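Long-range contacts in polyphosphate kinase (Porphyromonas gingivalis, PDB 2O8R), which probably catalyses the reversible, magnesium-dependent transfer of the terminal phosphate of ATP onto a growing chain of polyphosphate: residues S16-N21 / S47-F52; F20-L25 / I92-L97; K40-F45 / Q304-L309. The protein carries 3 engineered substitutions. All coordinates share one frame; numbering follows the deposited sequence.

Interaction 1: residues S16-N21 / S47-F52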
loop_
_atom_site.group_PDB
_atom_site.type_symbol
_atom_site.label_atom_id
_atom_site.label_comp_id
_atom_site.label_asym_id
_atom_site.label_seq_id
_atom_site.Cartn_x
_atom_site.Cartn_y
_atom_site.Cartn_z
ATOM N N SER A 16 -33.575 -9.990 -3.092
ATOM C CA SER A 16 -32.876 -10.348 -4.300
ATOM C C SER A 16 -31.373 -10.336 -4.066
ATOM O O SER A 16 -30.669 -11.225 -4.530
ATOM C CB SER A 16 -33.253 -9.396 -5.430
ATOM O OG SER A 16 -32.357 -9.514 -6.509
ATOM N N TRP A 17 -30.869 -9.354 -3.329
ATOM C CA TRP A 17 -29.434 -9.340 -3.057
ATOM C C TRP A 17 -29.026 -10.546 -2.242
ATOM O O TRP A 17 -28.065 -11.222 -2.580
ATOM C CB TRP A 17 -28.977 -8.079 -2.340
ATOM C CG TRP A 17 -27.483 -8.026 -2.218
ATOM C CD1 TRP A 17 -26.607 -7.483 -3.118
ATOM C CD2 TRP A 17 -26.687 -8.544 -1.147
ATOM N NE1 TRP A 17 -25.323 -7.625 -2.673
ATOM C CE2 TRP A 17 -25.339 -8.274 -1.466
ATOM C CE3 TRP A 17 -26.981 -9.215 0.049
ATOM C CZ2 TRP A 17 -24.280 -8.647 -0.631
ATOM C CZ3 TRP A 17 -25.936 -9.577 0.877
ATOM C CH2 TRP A 17 -24.594 -9.296 0.529
ATOM N N LEU A 18 -29.763 -10.807 -1.167
ATOM C CA LEU A 18 -29.466 -11.924 -0.279
ATOM C C LEU A 18 -29.469 -13.250 -1.021
ATOM O O LEU A 18 -28.717 -14.164 -0.694
ATOM C CB LEU A 18 -30.423 -11.929 0.919
ATOM C CG LEU A 18 -30.100 -10.838 1.954
ATOM C CD1 LEU A 18 -31.232 -10.626 2.953
ATOM C CD2 LEU A 18 -28.786 -11.133 2.680
ATOM N N SER A 19 -30.293 -13.325 -2.057
ATOM C CA SER A 19 -30.337 -14.478 -2.942
ATOM C C SER A 19 -29.001 -14.674 -3.651
ATOM O O SER A 19 -28.526 -15.801 -3.819
ATOM C CB SER A 19 -31.454 -14.281 -3.970
ATOM O OG SER A 19 -31.619 -15.427 -4.771
ATOM N N PHE A 20 -28.405 -13.558 -4.065
ATOM C CA PHE A 20 -27.107 -13.556 -4.723
ATOM C C PHE A 20 -26.035 -14.066 -3.767
ATOM O O PHE A 20 -25.215 -14.906 -4.136
ATOM C CB PHE A 20 -26.798 -12.151 -5.248
ATOM C CG PHE A 20 -25.341 -11.844 -5.376
ATOM C CD1 PHE A 20 -24.567 -12.463 -6.353
ATOM C CD2 PHE A 20 -24.746 -10.900 -4.540
ATOM C CE1 PHE A 20 -23.216 -12.173 -6.482
ATOM C CE2 PHE A 20 -23.394 -10.598 -4.653
ATOM C CZ PHE A 20 -22.625 -11.232 -5.626
ATOM N N ASN A 21 -26.058 -13.595 -2.528
ATOM C CA ASN A 21 -25.045 -14.039 -1.589
ATOM C C ASN A 21 -25.246 -15.490 -1.175
ATOM O O ASN A 21 -24.276 -16.180 -0.864
ATOM C CB ASN A 21 -24.896 -13.100 -0.395
ATOM C CG ASN A 21 -23.439 -12.783 -0.087
ATOM O OD1 ASN A 21 -22.581 -12.782 -0.976
ATOM N ND2 ASN A 21 -23.153 -12.514 1.176
ATOM N N SER A 47 -17.292 -10.975 3.183
ATOM C CA SER A 47 -17.007 -9.566 2.835
ATOM C C SER A 47 -18.186 -8.844 2.185
ATOM O O SER A 47 -18.388 -7.652 2.421
ATOM C CB SER A 47 -15.755 -9.424 1.956
ATOM O OG SER A 47 -15.636 -10.513 1.068
ATOM N N ASN A 48 -18.957 -9.570 1.370
ATOM C CA ASN A 48 -20.186 -9.036 0.781
ATOM C C ASN A 48 -21.222 -8.687 1.824
ATOM O O ASN A 48 -21.862 -7.658 1.723
ATOM C CB ASN A 48 -20.818 -10.025 -0.197
ATOM C CG ASN A 48 -19.935 -10.325 -1.364
ATOM O OD1 ASN A 48 -18.962 -9.609 -1.632
ATOM N ND2 ASN A 48 -20.257 -11.396 -2.071
ATOM N N LEU A 49 -21.391 -9.561 2.813
ATOM C CA LEU A 49 -22.372 -9.349 3.865
ATOM C C LEU A 49 -21.916 -8.229 4.799
ATOM O O LEU A 49 -22.718 -7.598 5.483
ATOM C CB LEU A 49 -22.601 -10.640 4.637
ATOM C CG LEU A 49 -23.745 -10.631 5.647
ATOM C CD1 LEU A 49 -25.038 -10.213 4.962
ATOM C CD2 LEU A 49 -23.894 -11.986 6.322
ATOM N N GLU A 50 -20.618 -7.965 4.807
ATOM C CA GLU A 50 -20.098 -6.863 5.592
ATOM C C GLU A 50 -20.490 -5.553 4.924
ATOM O O GLU A 50 -20.937 -4.622 5.588
ATOM C CB GLU A 50 -18.584 -6.987 5.736
ATOM C CG GLU A 50 -17.932 -5.899 6.570
ATOM C CD GLU A 50 -18.309 -5.956 8.038
ATOM O OE1 GLU A 50 -18.261 -7.049 8.649
ATOM O OE2 GLU A 50 -18.646 -4.891 8.586
ATOM N N GLU A 51 -20.342 -5.510 3.603
ATOM C CA GLU A 51 -20.677 -4.343 2.790
ATOM C C GLU A 51 -22.178 -4.050 2.834
ATOM O O GLU A 51 -22.589 -2.914 3.055
ATOM C CB GLU A 51 -20.202 -4.569 1.349
ATOM C CG GLU A 51 -20.495 -3.438 0.371
ATOM C CD GLU A 51 -19.544 -2.258 0.504
ATOM O OE1 GLU A 51 -18.463 -2.406 1.115
ATOM O OE2 GLU A 51 -19.877 -1.174 -0.016
ATOM N N PHE A 52 -22.978 -5.093 2.640
ATOM C CA PHE A 52 -24.424 -5.041 2.771
ATOM C C PHE A 52 -24.829 -4.452 4.106
ATOM O O PHE A 52 -25.673 -3.566 4.162
ATOM C CB PHE A 52 -24.994 -6.447 2.655
ATOM C CG PHE A 52 -26.500 -6.509 2.585
ATOM C CD1 PHE A 52 -27.173 -6.167 1.416
ATOM C CD2 PHE A 52 -27.242 -6.960 3.678
ATOM C CE1 PHE A 52 -28.561 -6.266 1.337
ATOM C CE2 PHE A 52 -28.627 -7.058 3.611
ATOM C CZ PHE A 52 -29.290 -6.714 2.434
#
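Trp17 and Phe52 stack where helices 13-29 and 35-63 of the polyphosphate kinase N-terminal domain pack antiparallel, the axes of their short segments at 162° and 10.9 Å apart. The stack is offset: the six-membered ring of Trp17 lies nearly parallel to the Phe52 ring, with centroids 4.3 Å apart and planes at 9°. The two side chains come from opposite helices and run antiparallel alongside one another, both with CG anti to the backbone N. CD1 of Phe52 sits over the rim of the indole face, 3.3 Å from Trp17 CE3, and Phe52 CB adds a CH-pi contact 3.9 Å from the centroid of the Trp17 six-membered ring. The opposite indole face carries Phe20 CD2, which leaves Trp17 between two phenylalanines. Leu49 N lies at the edge of the indole, near its plane, and Leu49 CD1 is 4.2 Å from Trp17 CZ3.

One turn further along helix 13-29, Asn48 ND2 donates to Asn21 OD1 over 2.9 Å. The N-H...O angle of 168° makes this bond nearly straight. The acceptor lies in the Asn48 amide plane, whereas the donor is somewhat tilted from the carbonyl plane of Asn21. Asn21 ND2 bonds to Phe45 O, so both ends of this buried amide are engaged. Asn48 is a predicted ATP-binding residue, and the arrangement is that of an antiparallel helix pair bordering a probable nucleotide site.

Interaction 2: residues F20-L25 / I92-L97; sequences FNERVL and IRQDEL
Glu22 crosses Arg93 at about a right angle, and its OE2 forms a salt bridge with Arg93 NH2 at 2.8 Å. The oxygen lies close to the guanidinium plane, at its edge, while NH2 approaches the syn side of OE2 from out of the carboxylate plane; the two flat groups are turned 49° apart. Gln94 reaches the same oxygen from another direction. Its NE2 donates over 3.3 Å to the anti lone pair of Glu22 OE2, with an N-H...O angle of 163°, the amide and carboxylate planes being moderately turned. Two donors therefore grip OE2, and the second is shared, because Gln94 NE2 also bonds to Leu18 O. CB of Glu22 does not point at the other helix; the bend at chi2 sets CD, the carboxylate carbon, toward Arg93 and Gln94.

About one turn further along both helices, Leu25 and Leu97 lie alongside each other, pointing opposite ways, with their CD2 methyls 3.6 Å apart. Leu25 CD2 also lies 3.4 Å from the backbone oxygen of Gln94. Phe45 touches both Leu25 and Gln94. Helices 13-29 and 83-112 run almost parallel here, their segment axes 8° apart, as the first and third helices of the helical N-terminal region, with the antiparallel helix 35-63 between them in sequence.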
loop_
_atom_site.group_PDB
_atom_site.type_symbol
_atom_site.label_atom_id
_atom_site.label_comp_id
_atom_site.label_asym_id
_atom_site.label_seq_id
_atom_site.Cartn_x
_atom_site.Cartn_y
_atom_site.Cartn_z
ATOM N N PHE A 20 -28.405 -13.558 -4.065
ATOM C CA PHE A 20 -27.107 -13.556 -4.723
ATOM C C PHE A 20 -26.035 -14.066 -3.767
ATOM O O PHE A 20 -25.215 -14.906 -4.136
ATOM C CB PHE A 20 -26.798 -12.151 -5.248
ATOM C CG PHE A 20 -25.341 -11.844 -5.376
ATOM C CD1 PHE A 20 -24.567 -12.463 -6.353
ATOM C CD2 PHE A 20 -24.746 -10.900 -4.540
ATOM C CE1 PHE A 20 -23.216 -12.173 -6.482
ATOM C CE2 PHE A 20 -23.394 -10.598 -4.653
ATOM C CZ PHE A 20 -22.625 -11.232 -5.626
ATOM N N ASN A 21 -26.058 -13.595 -2.528
ATOM C CA ASN A 21 -25.045 -14.039 -1.589
ATOM C C ASN A 21 -25.246 -15.490 -1.175
ATOM O O ASN A 21 -24.276 -16.180 -0.864
ATOM C CB ASN A 21 -24.896 -13.100 -0.395
ATOM C CG ASN A 21 -23.439 -12.783 -0.087
ATOM O OD1 ASN A 21 -22.581 -12.782 -0.976
ATOM N ND2 ASN A 21 -23.153 -12.514 1.176
ATOM N N GLU A 22 -26.491 -15.963 -1.216
ATOM C CA GLU A 22 -26.775 -17.397 -1.082
ATOM C C GLU A 22 -26.038 -18.212 -2.161
ATOM O O GLU A 22 -25.436 -19.244 -1.866
ATOM C CB GLU A 22 -28.277 -17.651 -1.160
ATOM C CG GLU A 22 -28.682 -19.117 -1.284
ATOM C CD GLU A 22 -29.404 -19.673 -0.054
ATOM O OE1 GLU A 22 -29.937 -20.801 -0.162
ATOM O OE2 GLU A 22 -29.450 -19.000 1.007
ATOM N N ARG A 23 -26.069 -17.739 -3.404
ATOM C CA ARG A 23 -25.378 -18.417 -4.494
ATOM C C ARG A 23 -23.845 -18.401 -4.328
ATOM O O ARG A 23 -23.151 -19.324 -4.775
ATOM C CB ARG A 23 -25.794 -17.812 -5.829
ATOM C CG ARG A 23 -25.026 -18.335 -7.024
ATOM C CD ARG A 23 -25.270 -19.814 -7.239
ATOM N NE ARG A 23 -24.458 -20.319 -8.338
ATOM C CZ ARG A 23 -23.324 -20.996 -8.187
ATOM N NH1 ARG A 23 -22.862 -21.247 -6.974
ATOM N NH2 ARG A 23 -22.659 -21.428 -9.250
ATOM N N VAL A 24 -23.326 -17.354 -3.687
ATOM C CA VAL A 24 -21.898 -17.282 -3.361
ATOM C C VAL A 24 -21.569 -18.342 -2.304
ATOM O O VAL A 24 -20.608 -19.103 -2.443
ATOM C CB VAL A 24 -21.488 -15.866 -2.882
ATOM C CG1 VAL A 24 -20.017 -15.826 -2.516
ATOM C CG2 VAL A 24 -21.759 -14.851 -3.967
ATOM N N LEU A 25 -22.398 -18.406 -1.267
ATOM C CA LEU A 25 -22.302 -19.451 -0.253
ATOM C C LEU A 25 -22.369 -20.851 -0.864
ATOM O O LEU A 25 -21.725 -21.773 -0.378
ATOM C CB LEU A 25 -23.398 -19.280 0.804
ATOM C CG LEU A 25 -23.279 -20.107 2.085
ATOM C CD1 LEU A 25 -21.846 -20.196 2.554
ATOM C CD2 LEU A 25 -24.135 -19.508 3.173
ATOM N N ILE A 92 -29.450 -15.132 9.557
ATOM C CA ILE A 92 -29.297 -16.154 10.593
ATOM C C ILE A 92 -29.307 -17.554 9.993
ATOM O O ILE A 92 -28.541 -18.428 10.409
ATOM C CB ILE A 92 -30.357 -15.995 11.714
ATOM C CG1 ILE A 92 -30.014 -14.785 12.592
ATOM C CG2 ILE A 92 -30.445 -17.247 12.569
ATOM C CD1 ILE A 92 -31.122 -14.362 13.532
ATOM N N ARG A 93 -30.148 -17.741 8.980
ATOM C CA ARG A 93 -30.241 -19.010 8.277
ATOM C C ARG A 93 -28.968 -19.294 7.463
ATOM O O ARG A 93 -28.420 -20.397 7.513
ATOM C CB ARG A 93 -31.495 -19.038 7.392
ATOM C CG ARG A 93 -31.817 -20.410 6.820
ATOM C CD ARG A 93 -32.869 -20.370 5.720
ATOM N NE ARG A 93 -32.573 -19.389 4.673
ATOM C CZ ARG A 93 -31.742 -19.579 3.647
ATOM N NH1 ARG A 93 -31.083 -20.723 3.498
ATOM N NH2 ARG A 93 -31.567 -18.611 2.762
ATOM N N GLN A 94 -28.491 -18.283 6.744
ATOM C CA GLN A 94 -27.307 -18.423 5.895
ATOM C C GLN A 94 -26.073 -18.683 6.738
ATOM O O GLN A 94 -25.190 -19.464 6.365
ATOM C CB GLN A 94 -27.116 -17.169 5.050
ATOM C CG GLN A 94 -28.225 -16.977 4.043
ATOM C CD GLN A 94 -27.976 -15.845 3.082
ATOM O OE1 GLN A 94 -27.364 -14.832 3.427
ATOM N NE2 GLN A 94 -28.465 -16.007 1.858
ATOM N N ASP A 95 -26.039 -18.031 7.892
ATOM C CA ASP A 95 -24.988 -18.229 8.862
ATOM C C ASP A 95 -24.873 -19.691 9.266
ATOM O O ASP A 95 -23.773 -20.227 9.321
ATOM C CB ASP A 95 -25.249 -17.370 10.091
ATOM C CG ASP A 95 -24.015 -17.197 10.946
ATOM O OD1 ASP A 95 -22.915 -17.005 10.376
ATOM O OD2 ASP A 95 -24.147 -17.245 12.186
ATOM N N GLU A 96 -26.012 -20.329 9.524
ATOM C CA GLU A 96 -26.037 -21.726 9.930
ATOM C C GLU A 96 -25.508 -22.634 8.833
ATOM O O GLU A 96 -24.749 -23.581 9.094
ATOM C CB GLU A 96 -27.452 -22.141 10.295
ATOM C CG GLU A 96 -27.963 -21.532 11.583
ATOM C CD GLU A 96 -29.310 -22.098 11.994
ATOM O OE1 GLU A 96 -29.761 -23.092 11.375
ATOM O OE2 GLU A 96 -29.914 -21.548 12.939
ATOM N N LEU A 97 -25.920 -22.344 7.605
ATOM C CA LEU A 97 -25.361 -23.012 6.442
ATOM C C LEU A 97 -23.835 -22.848 6.365
ATOM O O LEU A 97 -23.115 -23.840 6.201
ATOM C CB LEU A 97 -26.022 -22.481 5.171
ATOM C CG LEU A 97 -25.518 -23.015 3.836
ATOM C CD1 LEU A 97 -25.609 -24.539 3.771
ATOM C CD2 LEU A 97 -26.321 -22.385 2.738
#

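Interaction 3: residues K40-F45 / Q304-L309; sequences KFLSIF and QDLAML
Lys40 and Ser43, one helical turn apart, each hydrogen-bond a backbone carbonyl of the 3-10 turn at residues 304-308. The lysine chain bends once beyond CG, at chi2 (58°), and is extended from there to NZ. Its CB points away from the turn. NZ ends 2.9 Å from Ala307 O, approaching with a C=O...N angle of 116° and clearly tilted from the carbonyl plane, and thus from well to the side of the C=O direction. The CE methylene before it is 3.9 Å from the same Ala307 oxygen.

Ser43 makes the more intimate approach: its CA is 3.9 Å from the CA of Gln304. With chi1 at 141°, OG lies 3.2 Å from Gln304 O, meeting it from the side and moderately tilted from the carbonyl plane. The Ala307 methyl packs against the same hydroxyl, with CB 3.3 Å from Ser43 OG. Gln304 holds its CG between the backbone N and the carbonyl carbon, and its chain bends again at chi2, leading its amide away from residues 40-45; the side chain touches Ser46 and Glu50 further along the same helix, while CB stays 3.6 Å from Ser43 O.

The apolar side of the contact belongs to Leu42 and Leu306, which cross obliquely. Leu306 CD1 meets Leu42 CD2 at 3.8 Å. Around them, Phe102 of helix 83-112 touches both leucines, Ile106 of the same helix packs on Leu42, and Ile39 of helix 35-63 packs on Leu306. The turn following strand 294-297 of the middle domain thus docks on helix 35-63, with helix 83-112 flanking the leucines and Ala28 of helix 13-29 also touching Leu42.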
loop_
_atom_site.group_PDB
_atom_site.type_symbol
_atom_site.label_atom_id
_atom_site.label_comp_id
_atom_site.label_asym_id
_atom_site.label_seq_id
_atom_site.Cartn_x
_atom_site.Cartn_y
_atom_site.Cartn_z
ATOM N N LYS A 40 -12.074 -19.425 -0.661
ATOM C CA LYS A 40 -12.183 -18.089 -1.259
ATOM C C LYS A 40 -13.619 -17.590 -1.271
ATOM O O LYS A 40 -13.873 -16.443 -0.916
ATOM C CB LYS A 40 -11.630 -18.065 -2.685
ATOM C CG LYS A 40 -10.314 -17.310 -2.863
ATOM C CD LYS A 40 -9.191 -17.852 -1.991
ATOM C CE LYS A 40 -8.179 -16.758 -1.718
ATOM N NZ LYS A 40 -7.208 -17.190 -0.688
ATOM N N PHE A 41 -14.556 -18.452 -1.657
ATOM C CA PHE A 41 -15.950 -18.039 -1.737
ATOM C C PHE A 41 -16.624 -17.826 -0.378
ATOM O O PHE A 41 -17.516 -16.987 -0.245
ATOM C CB PHE A 41 -16.748 -18.967 -2.661
ATOM C CG PHE A 41 -16.696 -18.538 -4.078
ATOM C CD1 PHE A 41 -15.612 -18.863 -4.867
ATOM C CD2 PHE A 41 -17.686 -17.730 -4.604
ATOM C CE1 PHE A 41 -15.530 -18.430 -6.173
ATOM C CE2 PHE A 41 -17.608 -17.294 -5.904
ATOM C CZ PHE A 41 -16.514 -17.642 -6.690
ATOM N N LEU A 42 -16.176 -18.567 0.624
ATOM C CA LEU A 42 -16.614 -18.349 1.989
ATOM C C LEU A 42 -16.208 -16.924 2.373
ATOM O O LEU A 42 -17.032 -16.126 2.812
ATOM C CB LEU A 42 -15.957 -19.383 2.908
ATOM C CG LEU A 42 -16.751 -20.268 3.870
ATOM C CD1 LEU A 42 -18.100 -20.682 3.303
ATOM C CD2 LEU A 42 -15.920 -21.502 4.318
ATOM N N SER A 43 -14.935 -16.604 2.166
ATOM C CA SER A 43 -14.410 -15.274 2.459
ATOM C C SER A 43 -15.197 -14.163 1.742
ATOM O O SER A 43 -15.607 -13.179 2.365
ATOM C CB SER A 43 -12.917 -15.226 2.102
ATOM O OG SER A 43 -12.556 -13.991 1.512
ATOM N N ILE A 44 -15.420 -14.351 0.441
ATOM C CA ILE A 44 -16.185 -13.418 -0.385
ATOM C C ILE A 44 -17.570 -13.187 0.198
ATOM O O ILE A 44 -17.983 -12.037 0.372
ATOM C CB ILE A 44 -16.319 -13.896 -1.851
ATOM C CG1 ILE A 44 -14.963 -13.825 -2.561
ATOM C CG2 ILE A 44 -17.354 -13.057 -2.592
ATOM C CD1 ILE A 44 -14.924 -14.520 -3.928
ATOM N N PHE A 45 -18.261 -14.282 0.523
ATOM C CA PHE A 45 -19.589 -14.215 1.133
ATOM C C PHE A 45 -19.583 -13.334 2.375
ATOM O O PHE A 45 -20.492 -12.523 2.581
ATOM C CB PHE A 45 -20.083 -15.614 1.495
ATOM C CG PHE A 45 -21.333 -15.621 2.322
ATOM C CD1 PHE A 45 -22.573 -15.693 1.719
ATOM C CD2 PHE A 45 -21.269 -15.573 3.710
ATOM C CE1 PHE A 45 -23.729 -15.707 2.477
ATOM C CE2 PHE A 45 -22.415 -15.594 4.471
ATOM C CZ PHE A 45 -23.650 -15.658 3.861
ATOM N N GLN A 304 -13.914 -13.458 6.771
ATOM C CA GLN A 304 -13.462 -13.018 5.462
ATOM C C GLN A 304 -11.952 -13.137 5.416
ATOM O O GLN A 304 -11.356 -13.120 4.335
ATOM C CB GLN A 304 -13.893 -11.587 5.161
ATOM C CG GLN A 304 -13.706 -10.595 6.309
ATOM C CD GLN A 304 -14.982 -10.438 7.102
ATOM O OE1 GLN A 304 -15.480 -11.396 7.684
ATOM N NE2 GLN A 304 -15.541 -9.237 7.100
ATOM N N ASP A 305 -11.351 -13.273 6.602
ATOM C CA ASP A 305 -9.919 -13.540 6.750
ATOM C C ASP A 305 -9.537 -14.922 6.248
ATOM O O ASP A 305 -8.350 -15.236 6.194
ATOM C CB ASP A 305 -9.468 -13.426 8.209
ATOM C CG ASP A 305 -9.637 -12.030 8.779
ATOM O OD1 ASP A 305 -9.834 -11.074 7.999
ATOM O OD2 ASP A 305 -9.568 -11.892 10.020
ATOM N N LEU A 306 -10.523 -15.751 5.897
ATOM C CA LEU A 306 -10.220 -17.055 5.300
ATOM C C LEU A 306 -9.424 -16.898 4.007
ATOM O O LEU A 306 -8.660 -17.779 3.629
ATOM C CB LEU A 306 -11.480 -17.900 5.084
ATOM C CG LEU A 306 -12.105 -18.540 6.341
ATOM C CD1 LEU A 306 -13.187 -19.516 5.954
ATOM C CD2 LEU A 306 -11.084 -19.248 7.223
ATOM N N ALA A 307 -9.579 -15.749 3.357
ATOM C CA ALA A 307 -8.818 -15.413 2.160
ATOM C C ALA A 307 -7.320 -15.380 2.442
ATOM O O ALA A 307 -6.514 -15.423 1.515
ATOM C CB ALA A 307 -9.278 -14.068 1.601
HETATM N N MSE A 308 -6.963 -15.307 3.722
HETATM C CA MSE A 308 -5.572 -15.255 4.164
HETATM C C MSE A 308 -5.047 -16.605 4.628
HETATM O O MSE A 308 -3.901 -16.706 5.069
HETATM C CB MSE A 308 -5.404 -14.249 5.318
HETATM C CG MSE A 308 -5.505 -12.780 4.919
HETATM SE SE MSE A 308 -4.318 -12.310 3.429
HETATM C CE MSE A 308 -2.570 -12.514 4.273
ATOM N N LEU A 309 -5.882 -17.636 4.577
ATOM C CA LEU A 309 -5.426 -18.957 4.975
ATOM C C LEU A 309 -4.467 -19.439 3.916
ATOM O O LEU A 309 -4.823 -19.508 2.749
ATOM C CB LEU A 309 -6.583 -19.936 5.094
ATOM C CG LEU A 309 -6.175 -21.301 5.643
ATOM C CD1 LEU A 309 -5.653 -21.153 7.077
ATOM C CD2 LEU A 309 -7.343 -22.281 5.572
#

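Interactions 1 and 2 both start from helix 13-29 and share Phe20 and Asn21, their centres about 9 Å apart; the bridge between them is Leu18 O to Gln94 NE2, 3.2 Å. Interaction 3 lies about 14 Å from each, centre to centre, nearer the N-terminus of helix 35-63, linked to both by Phe45 O to Asn21 ND2, 3.0 Å. Together they tie the three N-terminal helices to one another and to the middle domain. The predicted ATP site adjoins interaction 1: the side chains of Phe20 and Arg570 approach to about 3 Å, and those of Asn48 and Tyr474 to about 9 Å. Leu49 and Gln304 each have a bound sulfate, probably from the crystallisation liquor, about 5 Å from the side chain.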